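Side-chain contacts in aminotransferase, class III (Thermomicrobium roseum, PDB 6IO1), which probably transfers amino groups with a pyridoxal-phosphate cofactor, acting as a thermostable, (S)-enantioselective omega-transaminase of the class-III family: residues Leu23-Leu26 against Tyr27-Arg30; Ala186-Lys189 against Tyr190-Glu194; Val385-Lys388 against Ala389-Glu392; Pro396-Leu400 against Gly401-Glu405. All coordinates share one frame; numbering follows the deposited sequence.

Contact 1. Residues Leu23-Leu26 against Tyr27-Arg30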
loop_
_atom_site.group_PDB
_atom_site.type_symbol
_atom_site.label_atom_id
_atom_site.label_comp_id
_atom_site.label_asym_id
_atom_site.label_seq_id
_atom_site.Cartn_x
_atom_site.Cartn_y
_atom_site.Cartn_z
ATOM N N LEU B 23 7.472 -6.417 -11.853
ATOM C CA LEU B 23 7.808 -7.841 -11.937
ATOM C C LEU B 23 7.801 -8.328 -13.385
ATOM O O LEU B 23 7.275 -9.395 -13.706
ATOM C CB LEU B 23 6.859 -8.676 -11.077
ATOM C CG LEU B 23 7.381 -9.175 -9.727
ATOM C CD1 LEU B 23 8.463 -10.221 -9.925
ATOM C CD2 LEU B 23 7.897 -8.017 -8.885
ATOM N N THR B 24 8.392 -7.530 -14.271
ATOM C CA THR B 24 8.390 -7.812 -15.698
ATOM C C THR B 24 9.755 -7.470 -16.278
ATOM O O THR B 24 10.428 -6.545 -15.816
ATOM C CB THR B 24 7.287 -7.012 -16.416
ATOM O OG1 THR B 24 6.009 -7.369 -15.878
ATOM C CG2 THR B 24 7.287 -7.274 -17.918
ATOM N N ASN B 25 10.162 -8.229 -17.293
ATOM C CA ASN B 25 11.362 -7.903 -18.057
ATOM C C ASN B 25 10.981 -6.788 -19.021
ATOM O O ASN B 25 10.378 -7.033 -20.070
ATOM C CB ASN B 25 11.887 -9.134 -18.789
ATOM C CG ASN B 25 13.221 -8.887 -19.481
ATOM O OD1 ASN B 25 13.455 -7.828 -20.060
ATOM N ND2 ASN B 25 14.103 -9.877 -19.422
ATOM N N LEU B 26 11.324 -5.551 -18.657
ATOM C CA LEU B 26 10.939 -4.400 -19.469
ATOM C C LEU B 26 11.578 -4.468 -20.850
ATOM O O LEU B 26 10.955 -4.100 -21.856
ATOM C CB LEU B 26 11.326 -3.111 -18.747
ATOM C CG LEU B 26 10.777 -3.009 -17.320
ATOM C CD1 LEU B 26 11.337 -1.796 -16.593
ATOM C CD2 LEU B 26 9.256 -2.976 -17.333
ATOM N N TYR B 27 12.820 -4.953 -20.915
ATOM C CA TYR B 27 13.497 -5.139 -22.194
ATOM C C TYR B 27 12.712 -6.100 -23.078
ATOM O O TYR B 27 12.492 -5.834 -24.265
ATOM C CB TYR B 27 14.919 -5.650 -21.942
ATOM C CG TYR B 27 15.746 -5.975 -23.171
ATOM C CD1 TYR B 27 15.603 -7.190 -23.832
ATOM C CD2 TYR B 27 16.699 -5.082 -23.644
ATOM C CE1 TYR B 27 16.366 -7.493 -24.946
ATOM C CE2 TYR B 27 17.468 -5.379 -24.753
ATOM C CZ TYR B 27 17.297 -6.585 -25.400
ATOM O OH TYR B 27 18.059 -6.884 -26.506
ATOM N N GLN B 28 12.278 -7.227 -22.508
ATOM C CA GLN B 28 11.447 -8.168 -23.251
ATOM C C GLN B 28 10.082 -7.572 -23.576
ATOM O O GLN B 28 9.542 -7.806 -24.664
ATOM C CB GLN B 28 11.288 -9.465 -22.458
ATOM C CG GLN B 28 10.263 -10.425 -23.041
ATOM C CD GLN B 28 10.159 -11.715 -22.256
ATOM O OE1 GLN B 28 10.860 -11.910 -21.264
ATOM N NE2 GLN B 28 9.278 -12.607 -22.697
ATOM N N LEU B 29 9.499 -6.818 -22.638
ATOM C CA LEU B 29 8.169 -6.258 -22.858
ATOM C C LEU B 29 8.151 -5.315 -24.052
ATOM O O LEU B 29 7.210 -5.335 -24.854
ATOM C CB LEU B 29 7.683 -5.527 -21.607
ATOM C CG LEU B 29 6.366 -4.773 -21.813
ATOM C CD1 LEU B 29 5.177 -5.620 -21.379
ATOM C CD2 LEU B 29 6.383 -3.432 -21.097
ATOM N N ARG B 30 9.182 -4.478 -24.188
ATOM C CA ARG B 30 9.211 -3.539 -25.306
ATOM C C ARG B 30 9.255 -4.270 -26.643
ATOM O O ARG B 30 8.677 -3.804 -27.633
ATOM C CB ARG B 30 10.401 -2.590 -25.163
ATOM C CG ARG B 30 10.253 -1.621 -24.005
ATOM C CD ARG B 30 11.168 -0.419 -24.141
ATOM N NE ARG B 30 10.777 0.650 -23.225
ATOM C CZ ARG B 30 11.316 1.864 -23.212
ATOM N NH1 ARG B 30 12.292 2.169 -24.057
ATOM N NH2 ARG B 30 10.891 2.770 -22.343
#
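Asn-25 lays its side chain across that of Gln-28 at about a right angle, its CG 3.6 Å from Gln-28 CB, with the two amide planes turned 67° apart. CG of Asn-25 stands anti to its own backbone N (chi1 -174°), beside the carbonyl carbon, and this swings the amide forward over the first turn of helix 26-32. There OD1 of Asn-25 takes the N-H of Gln-28 at 2.8 Å in a nearly straight bond, although the donor sits well above the carbonyl plane and not on a lone pair. This is the N-cap bond, made by the residue just ahead of the helix. The same OD1 lies 3.2 Å from Tyr-27 CB, at the foot of a side chain whose ring leads outward. Behind the cap the regular helical bonds set in, Leu-29 N giving to Asn-25 O at 2.7 Å and Arg-30 N to Leu-26 O at 3.0 Å. On the buried side Thr-24 turns its methyl, CG2, to Leu-29 CB at 4.1 Å, a light apolar touch, while its OG1 bonds to Pro-22 O and to Gly-91 N of the second subunit. The far amide end of Gln-28 is drawn on along the helix to Glu-32. ND2 of Asn-25 bonds to Asp-315 of the second subunit, and Arg-30 makes a salt bridge with Glu-309 of that subunit. Asn-25 thus spends one end of its amide on the helix start and the other on the dimer interface, a division that probably fixes its rotation and ties the cap to subunit pairing.

Contact 2. Residues Ala186-Lys189 against Tyr190-Glu194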
loop_
_atom_site.group_PDB
_atom_site.type_symbol
_atom_site.label_atom_id
_atom_site.label_comp_id
_atom_site.label_asym_id
_atom_site.label_seq_id
_atom_site.Cartn_x
_atom_site.Cartn_y
_atom_site.Cartn_z
ATOM N N ALA B 186 15.459 -21.743 5.351
ATOM C CA ALA B 186 14.094 -22.157 4.954
ATOM C C ALA B 186 13.904 -23.647 5.268
ATOM O O ALA B 186 14.863 -24.415 5.065
ATOM C CB ALA B 186 13.895 -21.880 3.486
ATOM N N PRO B 187 12.707 -24.100 5.705
ATOM C CA PRO B 187 12.474 -25.522 5.971
ATOM C C PRO B 187 12.159 -26.139 4.602
ATOM O O PRO B 187 11.019 -26.482 4.346
ATOM C CB PRO B 187 11.221 -25.498 6.855
ATOM C CG PRO B 187 10.462 -24.280 6.375
ATOM C CD PRO B 187 11.527 -23.277 5.980
ATOM N N TYR B 188 13.202 -26.265 3.776
ATOM C CA TYR B 188 13.114 -26.745 2.397
ATOM C C TYR B 188 13.807 -28.106 2.341
ATOM O O TYR B 188 15.005 -28.205 2.081
ATOM C CB TYR B 188 13.751 -25.705 1.477
ATOM C CG TYR B 188 13.769 -25.991 -0.006
ATOM C CD1 TYR B 188 12.831 -26.822 -0.600
ATOM C CD2 TYR B 188 14.722 -25.393 -0.820
ATOM C CE1 TYR B 188 12.862 -27.062 -1.964
ATOM C CE2 TYR B 188 14.756 -25.626 -2.176
ATOM C CZ TYR B 188 13.824 -26.461 -2.745
ATOM O OH TYR B 188 13.859 -26.694 -4.101
ATOM N N LYS B 189 13.027 -29.165 2.581
ATOM C CA LYS B 189 13.596 -30.501 2.754
ATOM C C LYS B 189 14.238 -31.030 1.476
ATOM O O LYS B 189 15.244 -31.747 1.537
ATOM C CB LYS B 189 12.517 -31.469 3.238
ATOM C CG LYS B 189 13.063 -32.738 3.864
ATOM C CD LYS B 189 11.941 -33.702 4.208
ATOM C CE LYS B 189 12.454 -34.859 5.044
ATOM N NZ LYS B 189 11.545 -36.038 4.998
ATOM N N TYR B 190 13.663 -30.708 0.314
ATOM C CA TYR B 190 14.124 -31.300 -0.940
ATOM C C TYR B 190 15.606 -31.034 -1.182
ATOM O O TYR B 190 16.320 -31.898 -1.706
ATOM C CB TYR B 190 13.290 -30.768 -2.104
ATOM C CG TYR B 190 13.715 -31.265 -3.467
ATOM C CD1 TYR B 190 13.621 -32.609 -3.801
ATOM C CD2 TYR B 190 14.203 -30.384 -4.424
ATOM C CE1 TYR B 190 14.004 -33.063 -5.049
ATOM C CE2 TYR B 190 14.590 -30.830 -5.673
ATOM C CZ TYR B 190 14.490 -32.169 -5.980
ATOM O OH TYR B 190 14.875 -32.614 -7.225
ATOM N N ARG B 191 16.087 -29.848 -0.810
ATOM C CA ARG B 191 17.484 -29.497 -1.016
ATOM C C ARG B 191 18.274 -29.297 0.267
ATOM O O ARG B 191 19.505 -29.383 0.230
ATOM C CB ARG B 191 17.588 -28.221 -1.865
ATOM C CG ARG B 191 16.965 -28.360 -3.242
ATOM C CD ARG B 191 17.294 -27.178 -4.135
ATOM N NE ARG B 191 16.835 -27.397 -5.502
ATOM C CZ ARG B 191 17.570 -27.961 -6.455
ATOM N NH1 ARG B 191 18.814 -28.344 -6.196
ATOM N NH2 ARG B 191 17.070 -28.126 -7.671
ATOM N N PHE B 192 17.612 -29.035 1.395
ATOM C CA PHE B 192 18.308 -28.754 2.643
ATOM C C PHE B 192 18.112 -29.830 3.702
ATOM O O PHE B 192 18.758 -29.761 4.753
ATOM C CB PHE B 192 17.860 -27.397 3.216
ATOM C CG PHE B 192 18.060 -26.227 2.277
ATOM C CD1 PHE B 192 18.901 -26.320 1.178
ATOM C CD2 PHE B 192 17.401 -25.030 2.502
ATOM C CE1 PHE B 192 19.073 -25.249 0.321
ATOM C CE2 PHE B 192 17.572 -23.953 1.650
ATOM C CZ PHE B 192 18.410 -24.065 0.559
ATOM N N GLY B 193 17.244 -30.811 3.460
ATOM C CA GLY B 193 17.006 -31.877 4.413
ATOM C C GLY B 193 17.209 -33.257 3.820
ATOM O O GLY B 193 16.505 -34.204 4.182
ATOM N N GLU B 194 18.169 -33.376 2.903
ATOM C CA GLU B 194 18.404 -34.632 2.200
ATOM C C GLU B 194 18.779 -35.748 3.166
ATOM O O GLU B 194 19.608 -35.561 4.062
ATOM C CB GLU B 194 19.508 -34.453 1.158
ATOM C CG GLU B 194 19.027 -33.917 -0.179
ATOM C CD GLU B 194 19.972 -34.263 -1.312
ATOM O OE1 GLU B 194 21.181 -33.973 -1.189
ATOM O OE2 GLU B 194 19.508 -34.828 -2.323
#
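Tyr-188 is the hub of the turn: its CD2 edge meets Phe-192, while the chain of Arg-191 slants over one face near CE2 and CB of Tyr-190 comes to the CE1 side. A chi1 of -180° turns the ring back beside its own carbonyl carbon, over the short helix 189-192. The pair with Phe-192 is T-shaped, the tyrosine edge toward the phenylalanine face, centroids 5.4 Å apart and planes at 73°. CD of Arg-191 reaches Tyr-188 CE2 at 3.6 Å, and CB of Tyr-190 touches Tyr-188 CE1 at 3.7 Å. Arg-191 NE gives only a weak bond to Tyr-188 OH, 3.4 Å long; Tyr-188 OH bonds to Glu-383, which also forms a salt bridge with Arg-191 NE, and Arg-191 NH2 gives to Lys-391 O. In the backbone, Phe-192 N bonds to Tyr-188 O at 2.8 Å and Gly-193 N to Lys-189 O at 2.9 Å. Reducing Tyr-188 to an alanine would probably leave the face of Phe-192 without its aromatic edge, the chain of Arg-191 without the ring it lies along and Glu-383 without the hydroxyl bonded to it. Phe-192 is itself solvent-exposed although one face meets Tyr-188. The loose side belongs to Lys-189, which stretches away to a salt bridge with Asp-198, and to exposed Glu-194, paired with Lys-391. Tyr-188 holds the N-cap position and Gly-193 is where the helical backbone ends, bounding a single-turn helix that follows strand 181-184, the outermost strand of its sheet within this chain, in the class-III aminotransferase fold.

Contact 3. Residues Val385-Lys388 against Ala389-Glu392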
loop_
_atom_site.group_PDB
_atom_site.type_symbol
_atom_site.label_atom_id
_atom_site.label_comp_id
_atom_site.label_asym_id
_atom_site.label_seq_id
_atom_site.Cartn_x
_atom_site.Cartn_y
_atom_site.Cartn_z
ATOM N N VAL B 385 14.285 -29.543 -13.032
ATOM C CA VAL B 385 15.723 -29.738 -12.925
ATOM C C VAL B 385 16.210 -30.365 -14.223
ATOM O O VAL B 385 15.451 -31.001 -14.955
ATOM C CB VAL B 385 16.117 -30.624 -11.722
ATOM C CG1 VAL B 385 15.795 -29.924 -10.410
ATOM C CG2 VAL B 385 15.421 -31.973 -11.805
ATOM N N ARG B 386 17.494 -30.158 -14.517
ATOM C CA ARG B 386 18.070 -30.779 -15.705
ATOM C C ARG B 386 18.112 -32.296 -15.563
ATOM O O ARG B 386 17.908 -33.024 -16.541
ATOM C CB ARG B 386 19.473 -30.227 -15.962
ATOM C CG ARG B 386 19.539 -28.712 -16.068
ATOM C CD ARG B 386 20.887 -28.256 -16.603
ATOM N NE ARG B 386 21.005 -28.411 -18.050
ATOM C CZ ARG B 386 22.110 -28.148 -18.743
ATOM N NH1 ARG B 386 23.202 -27.721 -18.122
ATOM N NH2 ARG B 386 22.123 -28.314 -20.058
ATOM N N ASP B 387 18.375 -32.786 -14.354
ATOM C CA ASP B 387 18.529 -34.209 -14.094
ATOM C C ASP B 387 18.055 -34.506 -12.679
ATOM O O ASP B 387 18.379 -33.764 -11.748
ATOM C CB ASP B 387 19.982 -34.653 -14.285
ATOM C CG ASP B 387 20.191 -36.119 -13.974
ATOM O OD1 ASP B 387 19.685 -36.969 -14.737
ATOM O OD2 ASP B 387 20.868 -36.419 -12.972
ATOM N N LYS B 388 17.276 -35.581 -12.522
ATOM C CA LYS B 388 16.759 -35.919 -11.199
ATOM C C LYS B 388 17.892 -36.257 -10.242
ATOM O O LYS B 388 17.886 -35.829 -9.081
ATOM C CB LYS B 388 15.814 -37.115 -11.288
ATOM C CG LYS B 388 14.474 -36.871 -11.928
ATOM C CD LYS B 388 13.812 -38.213 -12.172
ATOM C CE LYS B 388 12.442 -38.276 -11.539
ATOM N NZ LYS B 388 11.625 -37.081 -11.882
ATOM N N ALA B 389 18.875 -37.022 -10.715
ATOM C CA ALA B 389 19.998 -37.405 -9.868
ATOM C C ALA B 389 20.838 -36.191 -9.491
ATOM O O ALA B 389 21.152 -35.982 -8.314
ATOM C CB ALA B 389 20.849 -38.463 -10.571
ATOM N N SER B 390 21.217 -35.380 -10.482
ATOM C CA SER B 390 22.059 -34.224 -10.196
ATOM C C SER B 390 21.293 -33.135 -9.454
ATOM O O SER B 390 21.871 -32.433 -8.618
ATOM C CB SER B 390 22.650 -33.673 -11.495
ATOM O OG SER B 390 21.711 -32.862 -12.179
ATOM N N LYS B 391 20.004 -32.965 -9.758
ATOM C CA LYS B 391 19.142 -31.945 -9.160
ATOM C C LYS B 391 19.549 -30.536 -9.554
ATOM O O LYS B 391 19.109 -29.564 -8.929
ATOM C CB LYS B 391 19.108 -32.043 -7.631
ATOM C CG LYS B 391 18.251 -33.151 -7.066
ATOM C CD LYS B 391 18.287 -33.080 -5.549
ATOM C CE LYS B 391 17.320 -34.050 -4.899
ATOM N NZ LYS B 391 17.271 -33.845 -3.423
ATOM N N GLU B 392 20.366 -30.440 -10.606
ATOM C CA GLU B 392 20.877 -29.136 -11.102
ATOM C C GLU B 392 19.776 -28.336 -11.811
ATOM O O GLU B 392 19.053 -28.908 -12.649
ATOM C CB GLU B 392 22.065 -29.361 -12.039
ATOM C CG GLU B 392 21.737 -30.244 -13.229
ATOM C CD GLU B 392 22.865 -30.390 -14.235
ATOM O OE1 GLU B 392 22.816 -31.341 -15.041
ATOM O OE2 GLU B 392 23.787 -29.552 -14.212
#
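Asp-387 reaches forward with one carboxylate oxygen, OD2, and takes the backbone N-H of Ser-390 at 2.7 Å. The bond is fairly straight and meets OD2 on its anti side, 24° out of the carboxylate plane. A chi1 of 178° folds the carboxylate over the turn, where OD2 also comes to 3.2 Å from the methyl of Ala-389. The main-chain oxygen of Asp-387 is engaged as well, accepting from Lys-391 N at 2.7 Å. Where the loop closes, Arg-386 N gives a straight bond to Glu-392 O, also 2.7 Å. Beside this last bond the side chains of Arg-386 and Glu-392 meet through their aliphatic parts, CB to CG at 3.5 Å; their charged ends stay farther apart, Arg-386 NH1 being 4.4 Å from Glu-392 OE2, beyond a salt bridge. Outside the loop, NZ of Lys-388 bonds to the carbonyls of Val-370, Glu-365 and Arg-367. NZ of Lys-391 pairs with Glu-194, bonds to Tyr-190 O and makes a cation-pi contact with that ring, while Lys-391 O accepts from Arg-191 NH2. Replacing Asp-387 by an alanine is likely to leave the Ser-390 N-H without this acceptor and the turn less firmly held. At the surface, outside any regular helix or strand, the loop probably owes its shape mainly to backbone N-H groups met by two carbonyls and one carboxylate, the attraction between Arg-386 and Glu-392 adding little.

Contact 4. Residues Pro396-Leu400 against Gly401-Glu405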
loop_
_atom_site.group_PDB
_atom_site.type_symbol
_atom_site.label_atom_id
_atom_site.label_comp_id
_atom_site.label_asym_id
_atom_site.label_seq_id
_atom_site.Cartn_x
_atom_site.Cartn_y
_atom_site.Cartn_z
ATOM N N PRO B 396 20.969 -19.759 -16.482
ATOM C CA PRO B 396 20.176 -18.602 -16.939
ATOM C C PRO B 396 20.039 -18.487 -18.453
ATOM O O PRO B 396 19.001 -18.014 -18.934
ATOM C CB PRO B 396 20.933 -17.404 -16.340
ATOM C CG PRO B 396 21.675 -17.966 -15.164
ATOM C CD PRO B 396 22.071 -19.355 -15.586
ATOM N N GLU B 397 21.062 -18.887 -19.219
ATOM C CA GLU B 397 21.052 -18.698 -20.674
ATOM C C GLU B 397 19.948 -19.486 -21.380
ATOM O O GLU B 397 19.502 -19.095 -22.460
ATOM C CB GLU B 397 22.417 -19.082 -21.248
ATOM C CG GLU B 397 23.055 -20.320 -20.622
ATOM C CD GLU B 397 23.882 -20.003 -19.386
ATOM O OE1 GLU B 397 24.923 -20.660 -19.183
ATOM O OE2 GLU B 397 23.488 -19.102 -18.614
ATOM N N PHE B 398 19.517 -20.605 -20.802
ATOM C CA PHE B 398 18.425 -21.398 -21.368
ATOM C C PHE B 398 17.094 -20.659 -21.271
ATOM O O PHE B 398 16.182 -20.933 -22.059
ATOM C CB PHE B 398 18.393 -22.762 -20.677
ATOM C CG PHE B 398 17.432 -23.753 -21.263
ATOM C CD1 PHE B 398 17.768 -24.517 -22.364
ATOM C CD2 PHE B 398 16.210 -23.967 -20.650
ATOM C CE1 PHE B 398 16.880 -25.451 -22.878
ATOM C CE2 PHE B 398 15.313 -24.892 -21.157
ATOM C CZ PHE B 398 15.646 -25.639 -22.275
ATOM N N LYS B 399 16.962 -19.744 -20.310
ATOM C CA LYS B 399 15.746 -18.951 -20.125
ATOM C C LYS B 399 14.523 -19.849 -19.929
ATOM O O LYS B 399 13.533 -19.761 -20.661
ATOM C CB LYS B 399 15.533 -17.985 -21.295
ATOM C CG LYS B 399 16.624 -16.939 -21.441
ATOM C CD LYS B 399 16.438 -16.135 -22.714
ATOM C CE LYS B 399 17.476 -15.034 -22.828
ATOM N NZ LYS B 399 17.539 -14.214 -21.586
ATOM N N LEU B 400 14.613 -20.746 -18.944
ATOM C CA LEU B 400 13.521 -21.685 -18.698
ATOM C C LEU B 400 12.228 -20.958 -18.348
ATOM O O LEU B 400 11.147 -21.353 -18.798
ATOM C CB LEU B 400 13.901 -22.662 -17.584
ATOM C CG LEU B 400 12.832 -23.700 -17.229
ATOM C CD1 LEU B 400 12.809 -24.824 -18.255
ATOM C CD2 LEU B 400 13.058 -24.252 -15.830
ATOM N N GLY B 401 12.315 -19.905 -17.541
ATOM C CA GLY B 401 11.146 -19.161 -17.132
ATOM C C GLY B 401 10.370 -18.556 -18.289
ATOM O O GLY B 401 9.164 -18.782 -18.432
ATOM N N PRO B 402 11.043 -17.768 -19.138
ATOM C CA PRO B 402 10.344 -17.202 -20.306
ATOM C C PRO B 402 9.810 -18.249 -21.267
ATOM O O PRO B 402 8.698 -18.093 -21.793
ATOM C CB PRO B 402 11.421 -16.326 -20.961
ATOM C CG PRO B 402 12.338 -15.968 -19.847
ATOM C CD PRO B 402 12.383 -17.179 -18.965
ATOM N N LYS B 403 10.576 -19.313 -21.523
ATOM C CA LYS B 403 10.113 -20.356 -22.432
ATOM C C LYS B 403 8.870 -21.047 -21.882
ATOM O O LYS B 403 7.902 -21.278 -22.614
ATOM C CB LYS B 403 11.228 -21.370 -22.686
ATOM C CG LYS B 403 12.352 -20.876 -23.577
ATOM C CD LYS B 403 13.466 -21.907 -23.650
ATOM C CE LYS B 403 14.578 -21.466 -24.586
ATOM N NZ LYS B 403 15.762 -22.367 -24.480
ATOM N N LEU B 404 8.887 -21.396 -20.592
ATOM C CA LEU B 404 7.713 -22.009 -19.977
ATOM C C LEU B 404 6.528 -21.055 -19.984
ATOM O O LEU B 404 5.387 -21.475 -20.195
ATOM C CB LEU B 404 8.029 -22.451 -18.546
ATOM C CG LEU B 404 8.701 -23.810 -18.344
ATOM C CD1 LEU B 404 8.919 -24.093 -16.863
ATOM C CD2 LEU B 404 7.903 -24.926 -19.002
ATOM N N GLU B 405 6.781 -19.764 -19.757
ATOM C CA GLU B 405 5.706 -18.778 -19.784
ATOM C C GLU B 405 5.048 -18.740 -21.156
ATOM O O GLU B 405 3.818 -18.830 -21.276
ATOM C CB GLU B 405 6.275 -17.407 -19.412
ATOM C CG GLU B 405 5.254 -16.330 -19.102
ATOM C CD GLU B 405 5.912 -15.029 -18.680
ATOM O OE1 GLU B 405 6.296 -14.237 -19.567
ATOM O OE2 GLU B 405 6.059 -14.802 -17.460
#
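Lys-403 puts its ammonium over the face of the Phe-398 ring, a cation-pi contact with NZ 3.7 Å from the ring centroid and 14° off the normal. The lysine chain, extended beyond CG, crosses the phenylalanine at about a right angle. Hydrogen bonding grips the same ammonium a second time: NZ of Lys-403 gives to Phe-398 O at 2.8 Å, in the carbonyl plane and on a lone pair. One residue thus offers both ring and carbonyl to one charge, which probably steadies the solvent-exposed lysine. Backbone bonds follow, Lys-403 N to Lys-399 O at 3.1 Å and Leu-404 N to Leu-400 O at 2.9 Å, opening the helix behind Lys-399 at the N-cap. The apolar contact is between Leu-400 and Leu-404, side by side on the buried flank, with Leu-400 CG 3.9 Å from Leu-404 CD1. On the exposed flank there is a looser van der Waals touch, Pro-402 CD lying 4.0 Å from Lys-399 CB. Helix 400-410 starts here, with Phe-398, Leu-400, Lys-403 and Leu-404 packed on helix 432-450, and Leu-404 and Glu-405 reaching strand 413-418.

Contacts 1 and 4 each open a helix, 26-32 and 400-410, and both touch the second subunit; their centres lie about 14 Å apart. Each is partly buried, with leucines inward, but contact 1 has a side-chain N-cap, whereas contact 4 is marked by a cation-pi contact. Contact 2, also partly buried, is the aromatic one, built on a one-turn helix, and contact 3 is a surface loop shaped by polar bonds. These two meet directly, joined by a salt bridge and by packing of Val-385 on Arg-191. Contact 3 leads along the chain into contact 4, and neither contact 2 nor contact 3 touches the other subunit.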